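Local coordinates for protein oligopeptide ABC transporter OppAIV (Borrelia burgdorferi B31, PDB 4GL8) that probably binds oligopeptides outside the membrane and delivers them to an ABC transporter for uptake, at residues F311-R315 against L348-A354. Sequence-based numbering, arbitrary orientation.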
ATOM      1  N   PHE A 311      -1.236  21.885 -12.684  1.00 20.76           N
ATOM      2  CA  PHE A 311      -1.373  23.276 -12.236  1.00 22.85           C
ATOM      3  C   PHE A 311      -2.823  23.791 -12.219  1.00 23.05           C
ATOM      4  O   PHE A 311      -3.109  24.759 -11.526  1.00 23.10           O
ATOM      5  CB  PHE A 311      -0.551  24.213 -13.117  1.00 24.25           C
ATOM      6  CG  PHE A 311       0.874  24.326 -12.719  1.00 26.30           C
ATOM      7  CD1 PHE A 311       1.852  23.597 -13.361  1.00 27.49           C
ATOM      8  CD2 PHE A 311       1.256  25.186 -11.727  1.00 29.16           C
ATOM      9  CE1 PHE A 311       3.180  23.704 -13.000  1.00 28.64           C
ATOM     10  CE2 PHE A 311       2.590  25.297 -11.359  1.00 30.44           C
ATOM     11  CZ  PHE A 311       3.551  24.558 -12.006  1.00 29.37           C
ATOM     12  N   ALA A 312      -3.718  23.163 -12.981  1.00 22.56           N
ATOM     13  CA  ALA A 312      -5.124  23.560 -13.013  1.00 23.55           C
ATOM     14  C   ALA A 312      -5.954  23.092 -11.803  1.00 24.03           C
ATOM     15  O   ALA A 312      -7.135  23.458 -11.699  1.00 25.38           O
ATOM     16  CB  ALA A 312      -5.765  23.056 -14.287  1.00 23.79           C
ATOM     17  N   ILE A 313      -5.379  22.297 -10.892  1.00 23.19           N
ATOM     18  CA  ILE A 313      -6.118  21.847  -9.693  1.00 22.81           C
ATOM     19  C   ILE A 313      -5.835  22.706  -8.459  1.00 22.74           C
ATOM     20  O   ILE A 313      -4.696  22.835  -8.034  1.00 21.91           O
ATOM     21  CB  ILE A 313      -5.722  20.431  -9.262  1.00 22.54           C
ATOM     22  CG1 ILE A 313      -5.802  19.398 -10.422  1.00 22.95           C
ATOM     23  CG2 ILE A 313      -6.526  20.006  -8.042  1.00 23.06           C
ATOM     24  CD1 ILE A 313      -7.176  19.178 -10.963  1.00 23.41           C
ATOM     25  N   ASP A 314      -6.878  23.233  -7.829  1.00 23.66           N
ATOM     26  CA  ASP A 314      -6.708  23.985  -6.581  1.00 24.71           C
ATOM     27  C   ASP A 314      -6.610  22.999  -5.395  1.00 23.90           C
ATOM     28  O   ASP A 314      -7.637  22.603  -4.836  1.00 24.37           O
ATOM     29  CB  ASP A 314      -7.893  24.946  -6.405  1.00 26.37           C
ATOM     30  CG  ASP A 314      -7.796  25.787  -5.143  1.00 28.09           C
ATOM     31  OD1 ASP A 314      -6.778  25.719  -4.410  1.00 28.56           O
ATOM     32  OD2 ASP A 314      -8.762  26.523  -4.892  1.00 29.58           O
ATOM     33  N   ARG A 315      -5.379  22.632  -5.022  1.00 22.73           N
ATOM     34  CA  ARG A 315      -5.106  21.602  -4.018  1.00 21.64           C
ATOM     35  C   ARG A 315      -5.572  21.946  -2.626  1.00 22.63           C
ATOM     36  O   ARG A 315      -6.056  21.072  -1.919  1.00 22.05           O
ATOM     37  CB  ARG A 315      -3.596  21.295  -3.947  1.00 20.99           C
ATOM     38  CG  ARG A 315      -3.104  20.484  -5.136  1.00 19.94           C
ATOM     39  CD  ARG A 315      -1.593  20.508  -5.301  1.00 19.60           C
ATOM     40  NE  ARG A 315      -1.190  19.694  -6.453  1.00 18.76           N
ATOM     41  CZ  ARG A 315      -1.267  20.084  -7.720  1.00 18.27           C
ATOM     42  NH1 ARG A 315      -1.706  21.295  -8.030  1.00 18.95           N
ATOM     43  NH2 ARG A 315      -0.890  19.258  -8.674  1.00 17.34           N
ATOM     44  N   LEU A 348       1.030  25.418  -5.409  1.00 27.29           N
ATOM     45  CA  LEU A 348      -0.014  24.413  -5.235  1.00 26.25           C
ATOM     46  C   LEU A 348      -1.111  24.518  -6.281  1.00 25.19           C
ATOM     47  O   LEU A 348      -1.934  23.619  -6.386  1.00 24.49           O
ATOM     48  CB  LEU A 348      -0.625  24.505  -3.842  1.00 27.91           C
ATOM     49  CG  LEU A 348       0.286  24.085  -2.681  1.00 28.83           C
ATOM     50  CD1 LEU A 348      -0.473  24.158  -1.357  1.00 29.89           C
ATOM     51  CD2 LEU A 348       0.794  22.679  -2.907  1.00 28.45           C
ATOM     52  N   PHE A 349      -1.115  25.600  -7.051  1.00 24.93           N
ATOM     53  CA  PHE A 349      -2.228  25.912  -7.924  1.00 24.91           C
ATOM     54  C   PHE A 349      -1.889  27.127  -8.768  1.00 25.77           C
ATOM     55  O   PHE A 349      -1.508  28.154  -8.200  1.00 27.43           O
ATOM     56  CB  PHE A 349      -3.468  26.204  -7.048  1.00 25.54           C
ATOM     57  CG  PHE A 349      -4.661  26.728  -7.802  1.00 25.54           C
ATOM     58  CD1 PHE A 349      -5.365  27.834  -7.325  1.00 27.23           C
ATOM     59  CD2 PHE A 349      -5.080  26.125  -8.949  1.00 24.21           C
ATOM     60  CE1 PHE A 349      -6.475  28.315  -8.006  1.00 28.35           C
ATOM     61  CE2 PHE A 349      -6.183  26.576  -9.642  1.00 25.21           C
ATOM     62  CZ  PHE A 349      -6.889  27.683  -9.185  1.00 27.36           C
ATOM     63  N   ASP A 350      -2.025  27.038 -10.095  1.00 25.44           N
ATOM     64  CA  ASP A 350      -1.859  28.237 -10.974  1.00 27.96           C
ATOM     65  C   ASP A 350      -2.612  28.101 -12.264  1.00 27.80           C
ATOM     66  O   ASP A 350      -2.096  27.554 -13.246  1.00 26.96           O
ATOM     67  CB  ASP A 350      -0.384  28.526 -11.277  1.00 28.86           C
ATOM     68  CG  ASP A 350      -0.163  29.882 -11.916  1.00 31.21           C
ATOM     69  OD1 ASP A 350      -1.109  30.504 -12.478  1.00 31.73           O
ATOM     70  OD2 ASP A 350       0.997  30.340 -11.838  1.00 33.48           O
ATOM     71  N   ALA A 351      -3.831  28.625 -12.254  1.00 28.38           N
ATOM     72  CA  ALA A 351      -4.734  28.477 -13.374  1.00 28.78           C
ATOM     73  C   ALA A 351      -4.249  29.199 -14.633  1.00 29.64           C
ATOM     74  O   ALA A 351      -4.442  28.686 -15.738  1.00 28.88           O
ATOM     75  CB  ALA A 351      -6.145  28.936 -12.996  1.00 29.02           C
ATOM     76  N   GLU A 352      -3.632  30.367 -14.473  1.00 31.66           N
ATOM     77  CA  GLU A 352      -3.157  31.135 -15.623  1.00 33.66           C
ATOM     78  C   GLU A 352      -2.020  30.413 -16.335  1.00 32.88           C
ATOM     79  O   GLU A 352      -2.021  30.298 -17.571  1.00 31.89           O
ATOM     80  CB  GLU A 352      -2.769  32.553 -15.226  1.00 36.62           C
ATOM     81  CG  GLU A 352      -3.972  33.434 -14.871  1.00 39.22           C
ATOM     82  CD  GLU A 352      -5.030  33.537 -15.999  1.00 41.35           C
ATOM     83  OE1 GLU A 352      -4.724  34.120 -17.059  1.00 43.38           O
ATOM     84  OE2 GLU A 352      -6.179  33.045 -15.827  1.00 41.76           O
ATOM     85  N   MET A 353      -1.080  29.886 -15.556  1.00 28.98           N
ATOM     86  CA  MET A 353       0.003  29.137 -16.116  1.00 30.19           C
ATOM     87  C   MET A 353      -0.501  27.829 -16.744  1.00 26.84           C
ATOM     88  O   MET A 353      -0.033  27.457 -17.798  1.00 25.24           O
ATOM     89  CB  MET A 353       1.084  28.889 -15.077  1.00 35.04           C
ATOM     90  CG  MET A 353       2.165  27.957 -15.588  1.00 38.90           C
ATOM     91  SD  MET A 353       3.765  28.034 -14.770  1.00 48.51           S
ATOM     92  CE  MET A 353       3.388  28.844 -13.203  1.00 47.85           C
ATOM     93  N   ALA A 354      -1.490  27.174 -16.134  1.00 25.66           N
ATOM     94  CA  ALA A 354      -2.119  25.972 -16.715  1.00 24.12           C
ATOM     95  C   ALA A 354      -2.698  26.245 -18.121  1.00 24.37           C
ATOM     96  O   ALA A 354      -2.374  25.550 -19.104  1.00 24.07           O
ATOM     97  CB  ALA A 354      -3.186  25.426 -15.775  1.00 23.36           C
TER
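Asp350 N gives its hydrogen to Phe311 O (2.9 Å, N-H...O 162°), meeting a lone pair in the carbonyl plane, and this bond ties the end of helix 303-311 to the residue that caps helix 351-361. The contact is a worked example of how a loop between two consecutive helices is fastened to the start of a helix more than 30 residues further along the chain. Asp350 plays a second part: its OD1 accepts from Met353 N, which arrives from above the carboxylate plane, while Asp350 CB lies 3.7 Å from Phe311 CD2. The tight, buried part joins Phe311, Ala312 and Ala354: Ala354 CB lies 3.6 Å from Ala312 N, and both alanines also touch Leu397 of helix 380-397. Packing is looser toward Met353, whose SD sits over one face of the Phe311 ring, 4.6 Å from its centroid.

At the other end, buried Arg315 reaches back with an extended chain, and its NH1 donates to Leu348 O (2.9 Å) near the guanidinium plane but from above that carbonyl's plane. NH1 also hydrogen-bonds Ser310 O, and NE hydrogen-bonds Phe494 O.

The Phe349 flank is snug but partly exposed to solvent. With CG anti to the backbone N (chi1 172°), the Phe349 ring lies against the turn, and Asp314 CB stands 3.7 Å above its centre in a CH-pi contact. The Asp314 carboxylate is nearly parallel to the ring; it caps a backbone N of helix 315-323, and OD2 hydrogen-bonds Thr317 OG1. Asp314 and Asp350 are ordinary aspartate N-caps, starting helices 315-323 and 351-361 in a protein of the bacterial solute-binding protein 5 family.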